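Local coordinates for protein rhamnosidase B (Bacillus sp., PDB 2OKX) that probably hydrolyses terminal alpha-L-rhamnose residues from rhamnosides, as a glycoside hydrolase of family 78, at residues T461-M471 and F505-N515; S141-G149 and T479-R487. All coordinates share one frame; numbering follows the deposited sequence.

In the fold
Contacts 1 and 2 meet in one mixed beta sheet, their centres about 14 Å apart. Contact 1 pairs two antiparallel strands of that sheet. Contact 2 sets the turn leading into a third strand, 485-489, against a loop of the N-terminal domain. Strand 485-489 runs antiparallel to strand 462-472, so 462-472 has a partner on each flank. Two polar bonds tie the contacts together. Asp464 OD2 forms a salt bridge with Arg487 NE at 2.7 Å, and Gly467 O probably accepts a hydrogen bond from Asn484 ND2 at 2.9 Å. A calcium ion lies about 13 Å from the side chain of Leu510 in contact 1.

Contact 1: residues T461-M471 and F505-N515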
loop_
_atom_site.group_PDB
_atom_site.type_symbol
_atom_site.label_atom_id
_atom_site.label_comp_id
_atom_site.label_asym_id
_atom_site.label_seq_id
_atom_site.Cartn_x
_atom_site.Cartn_y
_atom_site.Cartn_z
ATOM N N THR A 461 -31.174 7.802 -2.787
ATOM C CA THR A 461 -30.223 8.160 -3.832
ATOM C C THR A 461 -28.891 7.458 -3.564
ATOM O O THR A 461 -28.395 7.446 -2.434
ATOM C CB THR A 461 -29.990 9.688 -3.892
ATOM O OG1 THR A 461 -31.216 10.347 -4.238
ATOM C CG2 THR A 461 -28.931 10.028 -4.935
ATOM N N ILE A 462 -28.330 6.855 -4.604
ATOM C CA ILE A 462 -27.054 6.155 -4.480
ATOM C C ILE A 462 -25.880 7.059 -4.854
ATOM O O ILE A 462 -25.889 7.695 -5.909
ATOM C CB ILE A 462 -27.006 4.918 -5.398
ATOM C CG1 ILE A 462 -28.030 3.879 -4.934
ATOM C CG2 ILE A 462 -25.596 4.322 -5.401
ATOM C CD1 ILE A 462 -28.186 2.712 -5.906
ATOM N N ILE A 463 -24.879 7.112 -3.982
ATOM C CA ILE A 463 -23.679 7.904 -4.228
ATOM C C ILE A 463 -22.490 6.940 -4.275
ATOM O O ILE A 463 -22.055 6.430 -3.238
ATOM C CB ILE A 463 -23.439 8.945 -3.106
ATOM C CG1 ILE A 463 -24.667 9.852 -2.950
ATOM C CG2 ILE A 463 -22.213 9.797 -3.438
ATOM C CD1 ILE A 463 -25.001 10.677 -4.199
ATOM N N ASP A 464 -21.985 6.682 -5.480
ATOM C CA ASP A 464 -20.851 5.781 -5.680
ATOM C C ASP A 464 -19.545 6.550 -5.863
ATOM O O ASP A 464 -19.490 7.533 -6.606
ATOM C CB ASP A 464 -21.081 4.905 -6.913
ATOM C CG ASP A 464 -22.056 3.771 -6.655
ATOM O OD1 ASP A 464 -22.387 3.051 -7.617
ATOM O OD2 ASP A 464 -22.479 3.595 -5.494
ATOM N N ALA A 465 -18.498 6.091 -5.184
ATOM C CA ALA A 465 -17.191 6.725 -5.267
ATOM C C ALA A 465 -16.158 5.686 -5.676
ATOM O O ALA A 465 -16.128 4.583 -5.133
ATOM C CB ALA A 465 -16.819 7.333 -3.925
ATOM N N TYR A 466 -15.319 6.045 -6.643
ATOM C CA TYR A 466 -14.282 5.154 -7.149
ATOM C C TYR A 466 -13.061 5.985 -7.555
ATOM O O TYR A 466 -13.156 6.860 -8.410
ATOM C CB TYR A 466 -14.840 4.374 -8.344
ATOM C CG TYR A 466 -13.821 3.639 -9.184
ATOM C CD1 TYR A 466 -12.834 2.843 -8.597
ATOM C CD2 TYR A 466 -13.873 3.705 -10.577
ATOM C CE1 TYR A 466 -11.924 2.126 -9.382
ATOM C CE2 TYR A 466 -12.977 2.994 -11.366
ATOM C CZ TYR A 466 -12.008 2.205 -10.764
ATOM O OH TYR A 466 -11.154 1.472 -11.554
ATOM N N GLY A 467 -11.919 5.709 -6.935
ATOM C CA GLY A 467 -10.721 6.470 -7.243
ATOM C C GLY A 467 -9.678 5.758 -8.086
ATOM O O GLY A 467 -9.343 4.601 -7.832
ATOM N N VAL A 468 -9.174 6.448 -9.105
ATOM C CA VAL A 468 -8.133 5.884 -9.955
ATOM C C VAL A 468 -6.952 6.848 -9.953
ATOM O O VAL A 468 -7.093 8.007 -9.560
ATOM C CB VAL A 468 -8.621 5.645 -11.406
ATOM C CG1 VAL A 468 -9.800 4.679 -11.397
ATOM C CG2 VAL A 468 -9.007 6.957 -12.070
ATOM N N GLU A 469 -5.789 6.363 -10.378
ATOM C CA GLU A 469 -4.573 7.174 -10.402
ATOM C C GLU A 469 -4.276 7.792 -11.758
ATOM O O GLU A 469 -3.664 8.858 -11.841
ATOM C CB GLU A 469 -3.352 6.321 -10.060
ATOM C CG GLU A 469 -3.393 5.562 -8.769
ATOM C CD GLU A 469 -2.061 4.895 -8.494
ATOM O OE1 GLU A 469 -1.663 4.005 -9.273
ATOM O OE2 GLU A 469 -1.406 5.272 -7.503
ATOM N N TYR A 470 -4.695 7.104 -12.813
ATOM C CA TYR A 470 -4.386 7.535 -14.163
ATOM C C TYR A 470 -5.489 7.401 -15.203
ATOM O O TYR A 470 -6.213 6.409 -15.244
ATOM C CB TYR A 470 -3.155 6.742 -14.641
ATOM C CG TYR A 470 -2.641 7.121 -16.009
ATOM C CD1 TYR A 470 -3.101 6.477 -17.161
ATOM C CD2 TYR A 470 -1.712 8.151 -16.157
ATOM C CE1 TYR A 470 -2.648 6.855 -18.427
ATOM C CE2 TYR A 470 -1.258 8.535 -17.411
ATOM C CZ TYR A 470 -1.726 7.887 -18.541
ATOM O OH TYR A 470 -1.267 8.283 -19.776
ATOM N N MET A 471 -5.597 8.420 -16.044
ATOM C CA MET A 471 -6.537 8.423 -17.151
ATOM C C MET A 471 -6.053 9.451 -18.160
ATOM O O MET A 471 -5.456 10.470 -17.793
ATOM C CB MET A 471 -7.984 8.682 -16.682
ATOM C CG MET A 471 -8.262 9.935 -15.902
ATOM S SD MET A 471 -9.886 9.807 -15.049
ATOM C CE MET A 471 -11.009 9.663 -16.445
ATOM N N PHE A 505 -5.537 8.025 -4.730
ATOM C CA PHE A 505 -5.993 8.209 -6.103
ATOM C C PHE A 505 -5.842 9.675 -6.494
ATOM O O PHE A 505 -5.549 10.523 -5.653
ATOM C CB PHE A 505 -7.476 7.831 -6.195
ATOM C CG PHE A 505 -8.369 8.710 -5.359
ATOM C CD1 PHE A 505 -8.947 9.856 -5.899
ATOM C CD2 PHE A 505 -8.581 8.429 -4.012
ATOM C CE1 PHE A 505 -9.720 10.710 -5.113
ATOM C CE2 PHE A 505 -9.353 9.280 -3.211
ATOM C CZ PHE A 505 -9.923 10.424 -3.763
ATOM N N ARG A 506 -6.033 9.965 -7.775
ATOM C CA ARG A 506 -5.987 11.342 -8.242
ATOM C C ARG A 506 -7.365 11.729 -8.772
ATOM O O ARG A 506 -7.839 12.834 -8.530
ATOM C CB ARG A 506 -4.954 11.544 -9.362
ATOM C CG ARG A 506 -5.150 12.888 -10.062
ATOM C CD ARG A 506 -4.011 13.328 -10.991
ATOM N NE ARG A 506 -4.413 14.536 -11.717
ATOM C CZ ARG A 506 -3.689 15.150 -12.653
ATOM N NH1 ARG A 506 -2.495 14.692 -13.002
ATOM N NH2 ARG A 506 -4.184 16.215 -13.272
ATOM N N TYR A 507 -8.002 10.811 -9.493
ATOM C CA TYR A 507 -9.313 11.074 -10.089
ATOM C C TYR A 507 -10.407 10.293 -9.379
ATOM O O TYR A 507 -10.267 9.099 -9.146
ATOM C CB TYR A 507 -9.304 10.675 -11.566
ATOM C CG TYR A 507 -8.156 11.277 -12.344
ATOM C CD1 TYR A 507 -8.271 12.535 -12.945
ATOM C CD2 TYR A 507 -6.954 10.586 -12.479
ATOM C CE1 TYR A 507 -7.209 13.087 -13.671
ATOM C CE2 TYR A 507 -5.891 11.127 -13.197
ATOM C CZ TYR A 507 -6.025 12.371 -13.792
ATOM O OH TYR A 507 -4.981 12.876 -14.530
ATOM N N LEU A 508 -11.501 10.971 -9.049
ATOM C CA LEU A 508 -12.610 10.319 -8.372
ATOM C C LEU A 508 -13.855 10.267 -9.243
ATOM O O LEU A 508 -14.368 11.298 -9.685
ATOM C CB LEU A 508 -12.946 11.049 -7.069
ATOM C CG LEU A 508 -14.050 10.422 -6.207
ATOM C CD1 LEU A 508 -13.552 9.117 -5.598
ATOM C CD2 LEU A 508 -14.450 11.388 -5.100
ATOM N N PHE A 509 -14.330 9.060 -9.510
ATOM C CA PHE A 509 -15.557 8.903 -10.275
ATOM C C PHE A 509 -16.660 8.956 -9.227
ATOM O O PHE A 509 -16.740 8.078 -8.369
ATOM C CB PHE A 509 -15.603 7.549 -10.991
ATOM C CG PHE A 509 -14.783 7.497 -12.247
ATOM C CD1 PHE A 509 -13.396 7.400 -12.191
ATOM C CD2 PHE A 509 -15.403 7.551 -13.492
ATOM C CE1 PHE A 509 -12.635 7.359 -13.365
ATOM C CE2 PHE A 509 -14.654 7.511 -14.669
ATOM C CZ PHE A 509 -13.267 7.415 -14.605
ATOM N N LEU A 510 -17.487 9.997 -9.274
ATOM C CA LEU A 510 -18.582 10.134 -8.322
ATOM C C LEU A 510 -19.841 9.949 -9.152
ATOM O O LEU A 510 -20.172 10.793 -9.980
ATOM C CB LEU A 510 -18.565 11.523 -7.671
ATOM C CG LEU A 510 -19.564 11.720 -6.525
ATOM C CD1 LEU A 510 -19.145 10.869 -5.332
ATOM C CD2 LEU A 510 -19.620 13.184 -6.133
ATOM N N THR A 511 -20.531 8.833 -8.942
ATOM C CA THR A 511 -21.723 8.543 -9.727
ATOM C C THR A 511 -22.993 8.526 -8.884
ATOM O O THR A 511 -23.092 7.803 -7.888
ATOM C CB THR A 511 -21.541 7.209 -10.469
ATOM O OG1 THR A 511 -20.264 7.211 -11.124
ATOM C CG2 THR A 511 -22.615 7.025 -11.523
ATOM N N VAL A 512 -23.958 9.348 -9.297
ATOM C CA VAL A 512 -25.231 9.490 -8.597
ATOM C C VAL A 512 -26.309 8.708 -9.340
ATOM O O VAL A 512 -26.517 8.915 -10.536
ATOM C CB VAL A 512 -25.635 10.981 -8.515
ATOM C CG1 VAL A 512 -26.905 11.144 -7.680
ATOM C CG2 VAL A 512 -24.489 11.793 -7.914
ATOM N N ARG A 513 -26.991 7.817 -8.625
ATOM C CA ARG A 513 -28.027 6.981 -9.229
ATOM C C ARG A 513 -29.346 6.929 -8.443
ATOM O O ARG A 513 -29.377 7.144 -7.231
ATOM C CB ARG A 513 -27.524 5.538 -9.369
ATOM C CG ARG A 513 -26.017 5.357 -9.577
ATOM C CD ARG A 513 -25.676 3.865 -9.595
ATOM N NE ARG A 513 -24.239 3.591 -9.520
ATOM C CZ ARG A 513 -23.420 3.560 -10.566
ATOM N NH1 ARG A 513 -23.881 3.784 -11.790
ATOM N NH2 ARG A 513 -22.132 3.299 -10.383
ATOM N N GLY A 514 -30.426 6.622 -9.158
ATOM C CA GLY A 514 -31.741 6.471 -8.553
ATOM C C GLY A 514 -32.433 7.652 -7.899
ATOM O O GLY A 514 -33.395 7.463 -7.150
ATOM N N ASN A 515 -31.970 8.866 -8.165
ATOM C CA ASN A 515 -32.598 10.041 -7.575
ATOM C C ASN A 515 -33.658 10.562 -8.532
ATOM O O ASN A 515 -33.425 10.650 -9.734
ATOM C CB ASN A 515 -31.559 11.131 -7.324
ATOM C CG ASN A 515 -30.817 11.508 -8.577
ATOM O OD1 ASN A 515 -30.200 10.659 -9.217
ATOM N ND2 ASN A 515 -30.879 12.784 -8.946
HETATM O O HOH W 1 -34.071 8.744 -4.724
HETATM O O HOH W 2 -3.436 10.900 -15.390
#
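Met471 lies over one face of the Tyr507 ring. Met471 CG sits 3.6 Å from the Tyr507 ring centroid, 6° off the normal, a CH-pi contact. Met471 SD leans over the same face, 3.5 Å from Tyr507 CG, a Met-aromatic contact. The chain bends at chi3 (-63°), which carries Met471 CE on to Phe509 CZ at 3.7 Å. Arg506 CG covers the opposite face of Tyr507. Val468 CG2 meets the edge of the Phe509 ring. Tyr466 runs alongside Phe509, the planes 35° apart. Val468, Tyr466, Tyr507 and Phe509 belong to the antiparallel pair 462-468 with 507-513, in the concanavalin-like domain; Met471 follows in the short continuation 470-471. A classic beta bulge ends the ladder, where Val468 O accepts from both Arg506 N and Tyr507 N. On the face bearing Phe509, Arg513 crosses Asp464 at about a right angle in a salt bridge. Arg513 NE and Arg513 NH2 both grip Asp464 OD1, at 2.7 Å and 2.8 Å. That oxygen lies in the guanidinium plane; NH2 uses its anti lone pair, while NE comes from above the carboxylate plane. A second salt bridge ties Arg513 NH1 to Asp436. On the other face Ile463 CG2 packs against Leu510 CD1 at 3.8 Å.

Contact 2: residues S141-G149 and T479-R487; sequences SPRMACQQG and TYGLDNTFR
Leu482 and Met144 lie side by side and form the close apolar part of this contact. Leu482 CD1 sits 3.9 Å from Met144 CG and also near Met144 CE. Met144 CG stands anti to the backbone N (chi1 -167°), and the extended chain beyond it carries CE on to Asn484 OD1. Asn484 itself is held through ND2 by Gly467 O. One direct hydrogen bond locks the backbones: Asp483 N gives to Met144 O at 2.9 Å. Arg143 NE and Arg143 NH2 both bond to Gln148 O, bracing the loop from inside.

Asp483 turns its carboxylate across Pro142, with Asp483 OD2 3.7 Å from Pro142 CB. Its OD1 accepts from His315 NE2. A water lies 2.7 Å from both Asp483 OD1 and Met144 O, though it has more acceptors in reach than it can serve. With an alanine in place of Asp483, His315 NE2 would probably lose this acceptor and Pro142 its carboxylate neighbour.

The Gly481 side is looser. There Gly481 is exposed, and Ala145 CB comes 3.5 Å from Gly481 O. A second water spans the two segments, accepting from Cys146 N and donating to Gly481 O at 2.7 Å. In 479-487, a type II beta turn from Thr479 to Leu482 runs into successive inverse gamma turns centred on Asp483 and Asn484, docked on a loop of the N-terminal domain.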
loop_
_atom_site.group_PDB
_atom_site.type_symbol
_atom_site.label_atom_id
_atom_site.label_comp_id
_atom_site.label_asym_id
_atom_site.label_seq_id
_atom_site.Cartn_x
_atom_site.Cartn_y
_atom_site.Cartn_z
ATOM N N SER A 141 -19.943 -6.042 2.155
ATOM C CA SER A 141 -19.314 -5.179 1.155
ATOM C C SER A 141 -18.024 -5.827 0.639
ATOM O O SER A 141 -17.444 -6.693 1.297
ATOM C CB SER A 141 -19.039 -3.783 1.737
ATOM O OG SER A 141 -18.048 -3.818 2.740
ATOM N N PRO A 142 -17.556 -5.411 -0.546
ATOM C CA PRO A 142 -16.339 -5.973 -1.143
ATOM C C PRO A 142 -15.051 -5.900 -0.332
ATOM O O PRO A 142 -14.783 -4.913 0.358
ATOM C CB PRO A 142 -16.205 -5.200 -2.459
ATOM C CG PRO A 142 -17.607 -4.782 -2.769
ATOM C CD PRO A 142 -18.116 -4.362 -1.416
ATOM N N ARG A 143 -14.258 -6.965 -0.420
ATOM C CA ARG A 143 -12.960 -6.989 0.228
ATOM C C ARG A 143 -12.218 -6.003 -0.670
ATOM O O ARG A 143 -12.319 -6.078 -1.896
ATOM C CB ARG A 143 -12.332 -8.384 0.130
ATOM C CG ARG A 143 -10.902 -8.474 0.652
ATOM C CD ARG A 143 -10.818 -8.252 2.155
ATOM N NE ARG A 143 -9.433 -8.045 2.573
ATOM C CZ ARG A 143 -8.509 -9.000 2.642
ATOM N NH1 ARG A 143 -8.809 -10.255 2.333
ATOM N NH2 ARG A 143 -7.267 -8.690 2.989
ATOM N N MET A 144 -11.493 -5.072 -0.070
ATOM C CA MET A 144 -10.782 -4.056 -0.839
ATOM C C MET A 144 -9.656 -4.613 -1.702
ATOM O O MET A 144 -9.587 -4.336 -2.900
ATOM C CB MET A 144 -10.232 -2.996 0.109
ATOM C CG MET A 144 -9.737 -1.730 -0.567
ATOM S SD MET A 144 -9.495 -0.466 0.687
ATOM C CE MET A 144 -8.366 0.683 -0.169
ATOM N N ALA A 145 -8.777 -5.394 -1.088
ATOM C CA ALA A 145 -7.645 -5.982 -1.792
ATOM C C ALA A 145 -7.036 -7.056 -0.909
ATOM O O ALA A 145 -7.305 -7.103 0.296
ATOM C CB ALA A 145 -6.601 -4.902 -2.096
ATOM N N CYS A 146 -6.207 -7.913 -1.492
ATOM C CA CYS A 146 -5.583 -8.964 -0.700
ATOM C C CYS A 146 -4.751 -8.351 0.422
ATOM O O CYS A 146 -4.558 -8.971 1.468
ATOM C CB CYS A 146 -4.703 -9.864 -1.580
ATOM S SG CYS A 146 -3.255 -9.066 -2.341
ATOM N N GLN A 147 -4.286 -7.120 0.214
ATOM C CA GLN A 147 -3.452 -6.442 1.203
ATOM C C GLN A 147 -4.211 -5.626 2.240
ATOM O O GLN A 147 -3.700 -5.383 3.334
ATOM C CB GLN A 147 -2.458 -5.484 0.514
ATOM C CG GLN A 147 -1.628 -6.081 -0.623
ATOM C CD GLN A 147 -2.288 -5.916 -1.976
ATOM O OE1 GLN A 147 -3.460 -5.548 -2.065
ATOM N NE2 GLN A 147 -1.541 -6.196 -3.043
ATOM N N GLN A 148 -5.433 -5.219 1.914
ATOM C CA GLN A 148 -6.172 -4.342 2.811
ATOM C C GLN A 148 -7.480 -4.826 3.434
ATOM O O GLN A 148 -7.739 -6.023 3.522
ATOM C CB GLN A 148 -6.401 -3.020 2.077
ATOM C CG GLN A 148 -5.197 -2.602 1.224
ATOM C CD GLN A 148 -5.142 -1.106 0.989
ATOM O OE1 GLN A 148 -4.932 -0.639 -0.137
ATOM N NE2 GLN A 148 -5.325 -0.344 2.054
ATOM N N GLY A 149 -8.292 -3.867 3.876
ATOM C CA GLY A 149 -9.562 -4.183 4.507
ATOM C C GLY A 149 -10.736 -4.315 3.557
ATOM O O GLY A 149 -10.715 -5.142 2.648
ATOM N N THR A 479 -8.184 0.233 -11.419
ATOM C CA THR A 479 -7.377 -0.373 -10.376
ATOM C C THR A 479 -7.694 -1.859 -10.185
ATOM O O THR A 479 -8.105 -2.280 -9.105
ATOM C CB THR A 479 -7.564 0.385 -9.034
ATOM O OG1 THR A 479 -8.939 0.349 -8.640
ATOM C CG2 THR A 479 -7.150 1.845 -9.189
ATOM N N TYR A 480 -7.501 -2.648 -11.242
ATOM C CA TYR A 480 -7.756 -4.091 -11.177
ATOM C C TYR A 480 -7.023 -4.637 -9.961
ATOM O O TYR A 480 -5.829 -4.385 -9.790
ATOM C CB TYR A 480 -7.237 -4.792 -12.435
ATOM C CG TYR A 480 -7.789 -4.240 -13.726
ATOM C CD1 TYR A 480 -9.136 -4.398 -14.062
ATOM C CD2 TYR A 480 -6.968 -3.539 -14.606
ATOM C CE1 TYR A 480 -9.649 -3.868 -15.245
ATOM C CE2 TYR A 480 -7.468 -3.006 -15.784
ATOM C CZ TYR A 480 -8.807 -3.171 -16.100
ATOM O OH TYR A 480 -9.291 -2.630 -17.269
ATOM N N GLY A 481 -7.740 -5.380 -9.121
ATOM C CA GLY A 481 -7.139 -5.936 -7.921
ATOM C C GLY A 481 -7.375 -5.044 -6.714
ATOM O O GLY A 481 -6.975 -5.372 -5.591
ATOM N N LEU A 482 -8.037 -3.915 -6.946
ATOM C CA LEU A 482 -8.318 -2.960 -5.879
ATOM C C LEU A 482 -9.701 -2.339 -6.003
ATOM O O LEU A 482 -9.940 -1.515 -6.886
ATOM C CB LEU A 482 -7.275 -1.837 -5.892
ATOM C CG LEU A 482 -7.498 -0.674 -4.924
ATOM C CD1 LEU A 482 -7.208 -1.137 -3.495
ATOM C CD2 LEU A 482 -6.590 0.493 -5.302
ATOM N N ASP A 483 -10.614 -2.743 -5.128
ATOM C CA ASP A 483 -11.953 -2.166 -5.132
ATOM C C ASP A 483 -11.822 -0.865 -4.348
ATOM O O ASP A 483 -12.181 -0.789 -3.172
ATOM C CB ASP A 483 -12.943 -3.107 -4.445
ATOM C CG ASP A 483 -13.487 -4.161 -5.384
ATOM O OD1 ASP A 483 -12.708 -5.026 -5.840
ATOM O OD2 ASP A 483 -14.703 -4.114 -5.670
ATOM N N ASN A 484 -11.278 0.148 -5.017
ATOM C CA ASN A 484 -11.026 1.469 -4.433
ATOM C C ASN A 484 -12.331 2.252 -4.417
ATOM O O ASN A 484 -12.435 3.329 -5.010
ATOM C CB ASN A 484 -9.990 2.184 -5.301
ATOM C CG ASN A 484 -9.035 3.021 -4.494
ATOM O OD1 ASN A 484 -8.834 2.777 -3.306
ATOM N ND2 ASN A 484 -8.416 4.002 -5.144
ATOM N N THR A 485 -13.312 1.727 -3.692
ATOM C CA THR A 485 -14.639 2.316 -3.699
ATOM C C THR A 485 -15.441 2.268 -2.404
ATOM O O THR A 485 -15.039 1.678 -1.407
ATOM C CB THR A 485 -15.508 1.561 -4.708
ATOM O OG1 THR A 485 -15.712 0.230 -4.214
ATOM C CG2 THR A 485 -14.824 1.458 -6.064
ATOM N N PHE A 486 -16.605 2.907 -2.472
ATOM C CA PHE A 486 -17.591 2.888 -1.407
ATOM C C PHE A 486 -18.917 3.307 -2.027
ATOM O O PHE A 486 -18.952 3.989 -3.056
ATOM C CB PHE A 486 -17.204 3.782 -0.205
ATOM C CG PHE A 486 -17.447 5.262 -0.392
ATOM C CD1 PHE A 486 -16.387 6.160 -0.296
ATOM C CD2 PHE A 486 -18.734 5.769 -0.583
ATOM C CE1 PHE A 486 -16.601 7.535 -0.383
ATOM C CE2 PHE A 486 -18.956 7.144 -0.671
ATOM C CZ PHE A 486 -17.888 8.027 -0.570
ATOM N N ARG A 487 -20.006 2.828 -1.447
ATOM C CA ARG A 487 -21.329 3.204 -1.910
ATOM C C ARG A 487 -22.037 3.772 -0.699
ATOM O O ARG A 487 -21.985 3.196 0.388
ATOM C CB ARG A 487 -22.120 2.009 -2.446
ATOM C CG ARG A 487 -23.624 2.309 -2.573
ATOM C CD ARG A 487 -24.335 1.298 -3.446
ATOM N NE ARG A 487 -23.933 1.423 -4.841
ATOM C CZ ARG A 487 -24.370 0.636 -5.818
ATOM N NH1 ARG A 487 -25.230 -0.340 -5.550
ATOM N NH2 ARG A 487 -23.952 0.827 -7.062
HETATM O O HOH W 3 -10.661 -6.229 -4.484
HETATM O O HOH W 4 -6.123 -7.736 -4.492
#